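Long-range contacts in beta-N-acetylhexosaminidase (Arthrobacter aurescens, PDB 3RCN), which probably hydrolyses terminal non-reducing N-acetyl-D-hexosamine residues from N-acetyl-beta-D-hexosaminides, as a family 20 glycosyl hydrolase: residues 159-167 / 502-511; 255-263 / 283-294. One frame throughout, in Å; residues are numbered along the deposited sequence. Where two conformers were deposited one is given.

Interaction 1. Residues 159-167 / 502-511; sequences RFIEVMAMH and HLARLEAMGV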
loop_
_atom_site.group_PDB
_atom_site.type_symbol
_atom_site.label_atom_id
_atom_site.label_comp_id
_atom_site.label_asym_id
_atom_site.label_seq_id
_atom_site.Cartn_x
_atom_site.Cartn_y
_atom_site.Cartn_z
ATOM N N ARG A 159 0.352 -2.820 -5.620
ATOM C CA ARG A 159 -0.398 -1.648 -6.082
ATOM C C ARG A 159 0.228 -1.023 -7.317
ATOM O O ARG A 159 -0.470 -0.627 -8.253
ATOM C CB ARG A 159 -0.530 -0.605 -4.971
ATOM C CG ARG A 159 -1.744 -0.828 -4.095
ATOM C CD ARG A 159 -2.917 -0.037 -4.619
ATOM N NE ARG A 159 -3.870 -0.861 -5.332
ATOM C CZ ARG A 159 -4.848 -0.370 -6.082
ATOM N NH1 ARG A 159 -4.980 0.937 -6.214
ATOM N NH2 ARG A 159 -5.682 -1.185 -6.720
ATOM N N PHE A 160 1.551 -0.932 -7.316
ATOM C CA PHE A 160 2.285 -0.516 -8.501
ATOM C C PHE A 160 1.980 -1.437 -9.692
ATOM O O PHE A 160 1.809 -0.971 -10.820
ATOM C CB PHE A 160 3.782 -0.507 -8.196
ATOM C CG PHE A 160 4.642 -0.073 -9.354
ATOM C CD1 PHE A 160 4.872 1.277 -9.596
ATOM C CD2 PHE A 160 5.228 -1.014 -10.197
ATOM C CE1 PHE A 160 5.654 1.680 -10.658
ATOM C CE2 PHE A 160 6.016 -0.616 -11.262
ATOM C CZ PHE A 160 6.230 0.734 -11.490
ATOM N N ILE A 161 1.897 -2.740 -9.436
ATOM C CA ILE A 161 1.605 -3.712 -10.493
ATOM C C ILE A 161 0.189 -3.523 -11.043
ATOM O O ILE A 161 -0.042 -3.636 -12.245
ATOM C CB ILE A 161 1.772 -5.163 -9.997
ATOM C CG1 ILE A 161 3.255 -5.513 -9.890
ATOM C CG2 ILE A 161 1.061 -6.130 -10.929
ATOM C CD1 ILE A 161 3.541 -6.785 -9.104
ATOM N N GLU A 162 -0.750 -3.215 -10.154
ATOM C CA GLU A 162 -2.137 -2.987 -10.544
ATOM C C GLU A 162 -2.258 -1.768 -11.461
ATOM O O GLU A 162 -2.994 -1.782 -12.461
ATOM C CB GLU A 162 -2.998 -2.804 -9.292
ATOM C CG GLU A 162 -4.483 -2.693 -9.572
ATOM C CD GLU A 162 -5.161 -4.043 -9.785
ATOM O OE1 GLU A 162 -5.671 -4.591 -8.781
ATOM O OE2 GLU A 162 -5.199 -4.544 -10.944
ATOM N N VAL A 163 -1.531 -0.708 -11.113
ATOM C CA VAL A 163 -1.487 0.490 -11.946
ATOM C C VAL A 163 -0.824 0.211 -13.301
ATOM O O VAL A 163 -1.223 0.783 -14.317
ATOM C CB VAL A 163 -0.775 1.652 -11.233
ATOM C CG1 VAL A 163 -0.653 2.842 -12.152
ATOM C CG2 VAL A 163 -1.533 2.040 -9.956
HETATM N N MSE A 164 0.178 -0.669 -13.316
HETATM C CA MSE A 164 0.815 -1.074 -14.578
HETATM C C MSE A 164 -0.163 -1.760 -15.528
HETATM O O MSE A 164 -0.201 -1.459 -16.719
HETATM C CB MSE A 164 1.977 -2.039 -14.339
HETATM C CG MSE A 164 3.251 -1.434 -13.804
HETATM SE SE MSE A 164 4.593 -2.850 -13.582
HETATM C CE MSE A 164 4.826 -3.503 -15.398
ATOM N N ALA A 165 -0.930 -2.709 -15.002
ATOM C CA ALA A 165 -1.834 -3.481 -15.837
ATOM C C ALA A 165 -2.913 -2.569 -16.425
ATOM O O ALA A 165 -3.446 -2.823 -17.513
ATOM C CB ALA A 165 -2.456 -4.617 -15.032
HETATM N N MSE A 166 -3.230 -1.505 -15.696
HETATM C CA MSE A 166 -4.254 -0.564 -16.131
HETATM C C MSE A 166 -3.769 0.220 -17.345
HETATM O O MSE A 166 -4.564 0.709 -18.144
HETATM C CB MSE A 166 -4.641 0.380 -14.987
HETATM C CG MSE A 166 -5.760 1.356 -15.334
HETATM SE SE MSE A 166 -5.110 3.080 -15.997
HETATM C CE MSE A 166 -5.071 4.064 -14.259
ATOM N N HIS A 167 -2.456 0.335 -17.474
ATOM C CA HIS A 167 -1.847 0.970 -18.643
ATOM C C HIS A 167 -1.464 -0.033 -19.745
ATOM O O HIS A 167 -0.882 0.345 -20.763
ATOM C CB HIS A 167 -0.652 1.817 -18.228
ATOM C CG HIS A 167 -1.026 3.022 -17.426
ATOM N ND1 HIS A 167 -1.159 2.990 -16.056
ATOM C CD2 HIS A 167 -1.319 4.285 -17.809
ATOM C CE1 HIS A 167 -1.500 4.194 -15.623
ATOM N NE2 HIS A 167 -1.603 4.994 -16.667
ATOM N N HIS A 502 -7.680 11.011 -17.552
ATOM C CA HIS A 502 -6.684 10.117 -16.951
ATOM C C HIS A 502 -6.099 10.502 -15.591
ATOM O O HIS A 502 -5.891 9.632 -14.742
ATOM C CB HIS A 502 -5.547 9.846 -17.930
ATOM C CG HIS A 502 -4.839 8.550 -17.679
ATOM N ND1 HIS A 502 -5.445 7.330 -17.866
ATOM C CD2 HIS A 502 -3.586 8.291 -17.230
ATOM C CE1 HIS A 502 -4.588 6.365 -17.560
ATOM N NE2 HIS A 502 -3.461 6.923 -17.168
ATOM N N LEU A 503 -5.810 11.782 -15.378
ATOM C CA LEU A 503 -5.337 12.201 -14.063
ATOM C C LEU A 503 -6.336 11.785 -12.981
ATOM O O LEU A 503 -5.940 11.431 -11.869
ATOM C CB LEU A 503 -5.104 13.712 -14.000
ATOM C CG LEU A 503 -3.886 14.321 -14.698
ATOM C CD1 LEU A 503 -3.717 15.751 -14.219
ATOM C CD2 LEU A 503 -2.598 13.513 -14.447
ATOM N N ALA A 504 -7.628 11.827 -13.307
ATOM C CA ALA A 504 -8.668 11.431 -12.354
ATOM C C ALA A 504 -8.609 9.936 -12.077
ATOM O O ALA A 504 -8.914 9.498 -10.963
ATOM C CB ALA A 504 -10.043 11.813 -12.861
ATOM N N ARG A 505 -8.217 9.160 -13.094
ATOM C CA ARG A 505 -8.040 7.713 -12.937
ATOM C C ARG A 505 -6.843 7.393 -12.039
ATOM O O ARG A 505 -6.924 6.508 -11.176
ATOM C CB ARG A 505 -7.851 7.037 -14.287
ATOM C CG ARG A 505 -9.063 7.052 -15.187
ATOM C CD ARG A 505 -8.735 6.409 -16.537
ATOM N NE ARG A 505 -9.661 6.835 -17.577
ATOM C CZ ARG A 505 -9.294 7.411 -18.714
ATOM N NH1 ARG A 505 -8.007 7.606 -18.977
ATOM N NH2 ARG A 505 -10.213 7.780 -19.594
ATOM N N LEU A 506 -5.734 8.107 -12.242
ATOM C CA LEU A 506 -4.574 7.956 -11.370
ATOM C C LEU A 506 -4.911 8.320 -9.916
ATOM O O LEU A 506 -4.469 7.655 -8.970
ATOM C CB LEU A 506 -3.407 8.807 -11.862
ATOM C CG LEU A 506 -2.838 8.494 -13.248
ATOM C CD1 LEU A 506 -1.670 9.401 -13.542
ATOM C CD2 LEU A 506 -2.421 7.038 -13.385
ATOM N N GLU A 507 -5.690 9.381 -9.735
ATOM C CA GLU A 507 -6.113 9.760 -8.396
ATOM C C GLU A 507 -6.933 8.641 -7.780
ATOM O O GLU A 507 -6.773 8.324 -6.611
ATOM C CB GLU A 507 -6.907 11.064 -8.402
ATOM C CG GLU A 507 -6.056 12.310 -8.619
ATOM C CD GLU A 507 -6.894 13.575 -8.791
ATOM O OE1 GLU A 507 -7.947 13.714 -8.109
ATOM O OE2 GLU A 507 -6.501 14.430 -9.616
ATOM N N ALA A 508 -7.799 8.034 -8.577
ATOM C CA ALA A 508 -8.673 6.989 -8.072
ATOM C C ALA A 508 -7.890 5.735 -7.648
ATOM O O ALA A 508 -8.334 4.983 -6.780
ATOM C CB ALA A 508 -9.750 6.649 -9.113
HETATM N N MSE A 509 -6.727 5.520 -8.257
HETATM C CA MSE A 509 -5.910 4.339 -7.967
HETATM C C MSE A 509 -4.870 4.599 -6.878
HETATM O O MSE A 509 -4.019 3.750 -6.604
HETATM C CB MSE A 509 -5.225 3.817 -9.235
HETATM C CG MSE A 509 -6.192 3.365 -10.322
HETATM SE SE MSE A 509 -5.356 2.262 -11.707
HETATM C CE MSE A 509 -5.325 0.567 -10.735
ATOM N N GLY A 510 -4.919 5.784 -6.282
ATOM C CA GLY A 510 -4.020 6.123 -5.194
ATOM C C GLY A 510 -2.639 6.582 -5.628
ATOM O O GLY A 510 -1.682 6.527 -4.856
ATOM N N VAL A 511 -2.517 7.057 -6.857
ATOM C CA VAL A 511 -1.203 7.411 -7.367
ATOM C C VAL A 511 -0.960 8.905 -7.224
ATOM O O VAL A 511 -1.659 9.691 -7.849
ATOM C CB VAL A 511 -1.080 7.028 -8.872
ATOM C CG1 VAL A 511 0.265 7.445 -9.418
ATOM C CG2 VAL A 511 -1.301 5.538 -9.061
#
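A histidine pair, His-167 with His-502, joins two near-antiparallel helices (154°): helix 154-166, the crossover between the parallel barrel strands 140-146 and 171-178, and the late helix 491-508. The segment axes stay 11.7 Å apart, so side chains bridge the gap. His-167 NE2 and His-502 NE2 share a hydrogen bond of 2.7 Å, the rings meeting rim to rim with planes at 77°; Ser-476 OG also makes a weak hydrogen bond with His-167 NE2. With CG anti to its carbonyl carbon (chi1 -68°), the His-167 ring folds beside its own backbone nitrogen, and ND1 donates to Val-163 O at 2.8 Å. Arg-505 NH1 gives His-502 ND1 a bond of 2.8 Å lying in both planes. The selenium of Met-166, a selenomethionine, lies over one His-167 face and approaches His-502 CE1; Leu-506 CD2 reaches His-167 CE1 at its edge, 3.7 Å away. Selenomethionine Met-509, in the conformer given, crosses Glu-162, its CE 3.6 Å from Glu-162 CG. Val-163 CG2 and Val-511 CG2 touch tip to tip at 3.6 Å. A phenylalanine in place of His-167 would probably leave His-502 NE2 without its mate and Val-163 O without that side-chain donor. Each buried imidazole is thus gripped at both nitrogens, which fixes its rotation.

Interaction 2. Residues 255-263 / 283-294; sequences AAYPELGAG and VLEVSETSLEFY. With SO4 (sulfate ion), chain C.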
loop_
_atom_site.group_PDB
_atom_site.type_symbol
_atom_site.label_atom_id
_atom_site.label_comp_id
_atom_site.label_asym_id
_atom_site.label_seq_id
_atom_site.Cartn_x
_atom_site.Cartn_y
_atom_site.Cartn_z
ATOM N N ALA A 255 29.230 -8.602 1.339
ATOM C CA ALA A 255 29.059 -8.392 2.784
ATOM C C ALA A 255 28.569 -9.651 3.496
ATOM O O ALA A 255 29.117 -10.055 4.520
ATOM C CB ALA A 255 28.096 -7.214 3.067
ATOM N N ALA A 256 27.514 -10.248 2.953
ATOM C CA ALA A 256 26.955 -11.487 3.472
ATOM C C ALA A 256 27.977 -12.619 3.475
ATOM O O ALA A 256 28.166 -13.277 4.499
ATOM C CB ALA A 256 25.729 -11.892 2.645
ATOM N N TYR A 257 28.624 -12.839 2.324
ATOM C CA TYR A 257 29.582 -13.934 2.134
ATOM C C TYR A 257 30.887 -13.428 1.514
ATOM O O TYR A 257 31.043 -13.443 0.296
ATOM C CB TYR A 257 28.968 -15.032 1.251
ATOM C CG TYR A 257 27.786 -15.725 1.901
ATOM C CD1 TYR A 257 27.975 -16.830 2.719
ATOM C CD2 TYR A 257 26.486 -15.263 1.721
ATOM C CE1 TYR A 257 26.913 -17.467 3.328
ATOM C CE2 TYR A 257 25.410 -15.900 2.337
ATOM C CZ TYR A 257 25.638 -16.999 3.140
ATOM O OH TYR A 257 24.595 -17.652 3.760
ATOM N N PRO A 258 31.835 -12.990 2.362
ATOM C CA PRO A 258 33.038 -12.264 1.923
ATOM C C PRO A 258 33.929 -13.020 0.939
ATOM O O PRO A 258 34.718 -12.390 0.235
ATOM C CB PRO A 258 33.795 -12.002 3.233
ATOM C CG PRO A 258 32.772 -12.093 4.289
ATOM C CD PRO A 258 31.787 -13.126 3.827
ATOM N N GLU A 259 33.791 -14.343 0.896
ATOM C CA GLU A 259 34.580 -15.176 -0.001
ATOM C C GLU A 259 34.362 -14.752 -1.442
ATOM O O GLU A 259 35.240 -14.905 -2.288
ATOM C CB GLU A 259 34.188 -16.645 0.156
ATOM C CG GLU A 259 33.898 -17.059 1.590
ATOM C CD GLU A 259 32.452 -16.816 1.996
ATOM O OE1 GLU A 259 32.209 -15.967 2.880
ATOM O OE2 GLU A 259 31.562 -17.491 1.439
ATOM N N LEU A 260 33.179 -14.212 -1.710
ATOM C CA LEU A 260 32.790 -13.815 -3.061
ATOM C C LEU A 260 33.571 -12.610 -3.586
ATOM O O LEU A 260 33.502 -12.291 -4.772
ATOM C CB LEU A 260 31.295 -13.496 -3.110
ATOM C CG LEU A 260 30.334 -14.646 -2.810
ATOM C CD1 LEU A 260 28.868 -14.171 -2.829
ATOM C CD2 LEU A 260 30.573 -15.773 -3.792
ATOM N N GLY A 261 34.243 -11.902 -2.690
ATOM C CA GLY A 261 35.041 -10.746 -3.063
ATOM C C GLY A 261 36.536 -10.990 -2.986
ATOM O O GLY A 261 36.986 -12.079 -2.608
ATOM N N ALA A 262 37.308 -9.967 -3.343
ATOM C CA ALA A 262 38.762 -10.041 -3.297
ATOM C C ALA A 262 39.280 -9.993 -1.865
ATOM O O ALA A 262 40.087 -10.825 -1.450
ATOM C CB ALA A 262 39.358 -8.910 -4.102
ATOM N N GLY A 263 38.819 -8.994 -1.123
ATOM C CA GLY A 263 39.192 -8.802 0.264
ATOM C C GLY A 263 39.040 -7.327 0.577
ATOM O O GLY A 263 38.769 -6.533 -0.328
ATOM N N VAL A 283 33.922 -5.577 -6.542
ATOM C CA VAL A 283 33.100 -6.478 -7.340
ATOM C C VAL A 283 33.401 -7.936 -7.027
ATOM O O VAL A 283 34.280 -8.238 -6.222
ATOM C CB VAL A 283 33.290 -6.201 -8.841
ATOM C CG1 VAL A 283 32.891 -4.779 -9.147
ATOM C CG2 VAL A 283 34.732 -6.415 -9.253
ATOM N N LEU A 284 32.675 -8.846 -7.659
ATOM C CA LEU A 284 32.919 -10.262 -7.429
ATOM C C LEU A 284 34.332 -10.662 -7.837
ATOM O O LEU A 284 34.911 -10.127 -8.787
ATOM C CB LEU A 284 31.923 -11.120 -8.200
ATOM C CG LEU A 284 30.458 -11.017 -7.771
ATOM C CD1 LEU A 284 29.613 -11.913 -8.649
ATOM C CD2 LEU A 284 30.275 -11.382 -6.305
ATOM N N GLU A 285 34.879 -11.623 -7.110
ATOM C CA GLU A 285 36.065 -12.296 -7.550
ATOM C C GLU A 285 35.515 -13.457 -8.357
ATOM O O GLU A 285 34.861 -14.335 -7.806
ATOM C CB GLU A 285 36.852 -12.808 -6.349
ATOM C CG GLU A 285 38.046 -13.670 -6.738
ATOM C CD GLU A 285 38.878 -14.113 -5.545
ATOM O OE1 GLU A 285 40.007 -13.590 -5.386
ATOM O OE2 GLU A 285 38.408 -14.987 -4.779
ATOM N N VAL A 286 35.763 -13.450 -9.665
ATOM C CA VAL A 286 35.251 -14.501 -10.536
ATOM C C VAL A 286 36.097 -15.768 -10.421
ATOM O O VAL A 286 37.307 -15.747 -10.629
ATOM C CB VAL A 286 35.163 -14.050 -12.002
ATOM C CG1 VAL A 286 34.375 -12.760 -12.098
ATOM C CG2 VAL A 286 36.534 -13.860 -12.576
ATOM N N SER A 287 35.433 -16.878 -10.135
ATOM C CA SER A 287 36.106 -18.094 -9.713
ATOM C C SER A 287 35.067 -19.186 -9.583
ATOM O O SER A 287 33.867 -18.935 -9.722
ATOM C CB SER A 287 36.777 -17.894 -8.358
ATOM O OG SER A 287 35.805 -17.714 -7.351
ATOM N N GLU A 288 35.532 -20.405 -9.344
ATOM C CA GLU A 288 34.637 -21.545 -9.337
ATOM C C GLU A 288 33.668 -21.417 -8.185
ATOM O O GLU A 288 32.496 -21.779 -8.311
ATOM C CB GLU A 288 35.406 -22.872 -9.254
ATOM C CG GLU A 288 36.189 -23.226 -10.508
ATOM C CD GLU A 288 35.348 -23.193 -11.784
ATOM O OE1 GLU A 288 34.149 -23.559 -11.744
ATOM O OE2 GLU A 288 35.898 -22.796 -12.837
ATOM N N THR A 289 34.158 -20.900 -7.060
ATOM C CA THR A 289 33.309 -20.762 -5.884
ATOM C C THR A 289 32.192 -19.732 -6.079
ATOM O O THR A 289 31.041 -20.045 -5.798
ATOM C CB THR A 289 34.115 -20.554 -4.578
ATOM O OG1 THR A 289 35.008 -19.444 -4.718
ATOM C CG2 THR A 289 34.922 -21.804 -4.274
ATOM N N SER A 290 32.523 -18.542 -6.589
ATOM C CA SER A 290 31.508 -17.557 -6.988
ATOM C C SER A 290 30.501 -18.209 -7.917
ATOM O O SER A 290 29.289 -18.099 -7.713
ATOM C CB SER A 290 32.124 -16.387 -7.752
ATOM O OG SER A 290 33.254 -15.886 -7.096
ATOM N N LEU A 291 31.018 -18.871 -8.953
ATOM C CA LEU A 291 30.172 -19.544 -9.928
ATOM C C LEU A 291 29.206 -20.519 -9.274
ATOM O O LEU A 291 28.018 -20.521 -9.598
ATOM C CB LEU A 291 31.020 -20.274 -10.974
ATOM C CG LEU A 291 31.160 -19.506 -12.282
ATOM C CD1 LEU A 291 31.958 -20.301 -13.285
ATOM C CD2 LEU A 291 29.765 -19.167 -12.820
ATOM N N GLU A 292 29.712 -21.349 -8.362
ATOM C CA GLU A 292 28.862 -22.327 -7.701
ATOM C C GLU A 292 27.792 -21.619 -6.851
ATOM O O GLU A 292 26.623 -22.025 -6.815
ATOM C CB GLU A 292 29.694 -23.283 -6.839
ATOM C CG GLU A 292 28.855 -24.332 -6.106
ATOM C CD GLU A 292 29.425 -24.703 -4.738
ATOM O OE1 GLU A 292 30.667 -24.650 -4.578
ATOM O OE2 GLU A 292 28.628 -25.044 -3.826
ATOM N N PHE A 293 28.208 -20.555 -6.173
ATOM C CA PHE A 293 27.312 -19.796 -5.327
ATOM C C PHE A 293 26.123 -19.315 -6.145
ATOM O O PHE A 293 24.970 -19.525 -5.773
ATOM C CB PHE A 293 28.058 -18.608 -4.727
ATOM C CG PHE A 293 27.271 -17.860 -3.700
ATOM C CD1 PHE A 293 26.427 -16.823 -4.074
ATOM C CD2 PHE A 293 27.373 -18.187 -2.356
ATOM C CE1 PHE A 293 25.695 -16.129 -3.126
ATOM C CE2 PHE A 293 26.644 -17.492 -1.406
ATOM C CZ PHE A 293 25.804 -16.464 -1.795
ATOM N N TYR A 294 26.411 -18.689 -7.279
ATOM C CA TYR A 294 25.366 -18.068 -8.066
ATOM C C TYR A 294 24.544 -19.046 -8.899
ATOM O O TYR A 294 23.459 -18.703 -9.345
ATOM C CB TYR A 294 25.943 -16.961 -8.930
ATOM C CG TYR A 294 26.124 -15.687 -8.163
ATOM C CD1 TYR A 294 27.326 -15.402 -7.538
ATOM C CD2 TYR A 294 25.081 -14.775 -8.039
ATOM C CE1 TYR A 294 27.495 -14.239 -6.818
ATOM C CE2 TYR A 294 25.237 -13.604 -7.317
ATOM C CZ TYR A 294 26.447 -13.344 -6.710
ATOM O OH TYR A 294 26.621 -12.187 -5.997
HETATM S S SO4 C . 39.465 -20.814 -9.267
HETATM O O1 SO4 C . 39.231 -21.195 -7.870
HETATM O O2 SO4 C . 38.191 -20.545 -9.926
HETATM O O3 SO4 C . 40.297 -19.613 -9.331
HETATM O O4 SO4 C . 40.135 -21.915 -9.953
HETATM O O HOH W 1 35.878 -15.764 -5.188
HETATM O O HOH W 2 35.677 -7.731 -4.084
#
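Leu-260 presses one methyl onto the face of Phe-293, in the family 20 catalytic barrel between helices 251-256 and 288-304: CD1 stands 3.8 Å from the ring centroid and only 13° off its normal, a CH-pi contact. CG anti to the backbone N (chi1 -173°) carries the Phe-293 ring toward the 3-10 turn. The other methyl, Leu-260 CD2, packs on Ser-290 CA at 3.8 Å, while Leu-284 CD2 approaches Leu-260 CB from the preceding loop. Tyr-257 CD2 meets Phe-293 CZ at 3.8 Å, the two rings inclined obliquely; Tyr-189 stacks on Phe-293. Beside this apolar knot the backbones are pinned by Glu-285 N donating to Leu-260 O, 2.8 Å and nearly straight at 173°. Toward solvent the fit is looser and water does the joining. One water donates to Glu-285 OE2 at 2.7 Å and may also reach Glu-259 O, though its acceptors outnumber its protons. A second accepts from Ala-262 N at 2.9 Å and donates to Val-283 O. A sulfate, probably from the crystallisation liquor, takes the Glu-288 N-H on O2 at 2.7 Å. Apolar side chains thus join the turn to helix 288-304; backbone and water bonds join the turn and the residues just after it to the loop before that helix.

Interaction 2 is nested in the sequence loop that interaction 1 closes, yet the two do not touch: their centres are 41 Å apart and their nearest atoms about 23 Å, on opposite sides of the chain's centre. Only interaction 2 comes near the catalytic region, the side chain of Val-283 lying about 8 Å from that of Glu-316, the predicted proton donor. Interaction 1 is away from that site. Its surroundings include helix 95-109, through Gln-103 and Gln-107, and the second subunit, whose Lys-154 and Asp-155 make weak contacts with it. The polar cores differ as well: side-chain nitrogens link 159-167 to 502-511, whereas a backbone bond links 255-263 to 283-294.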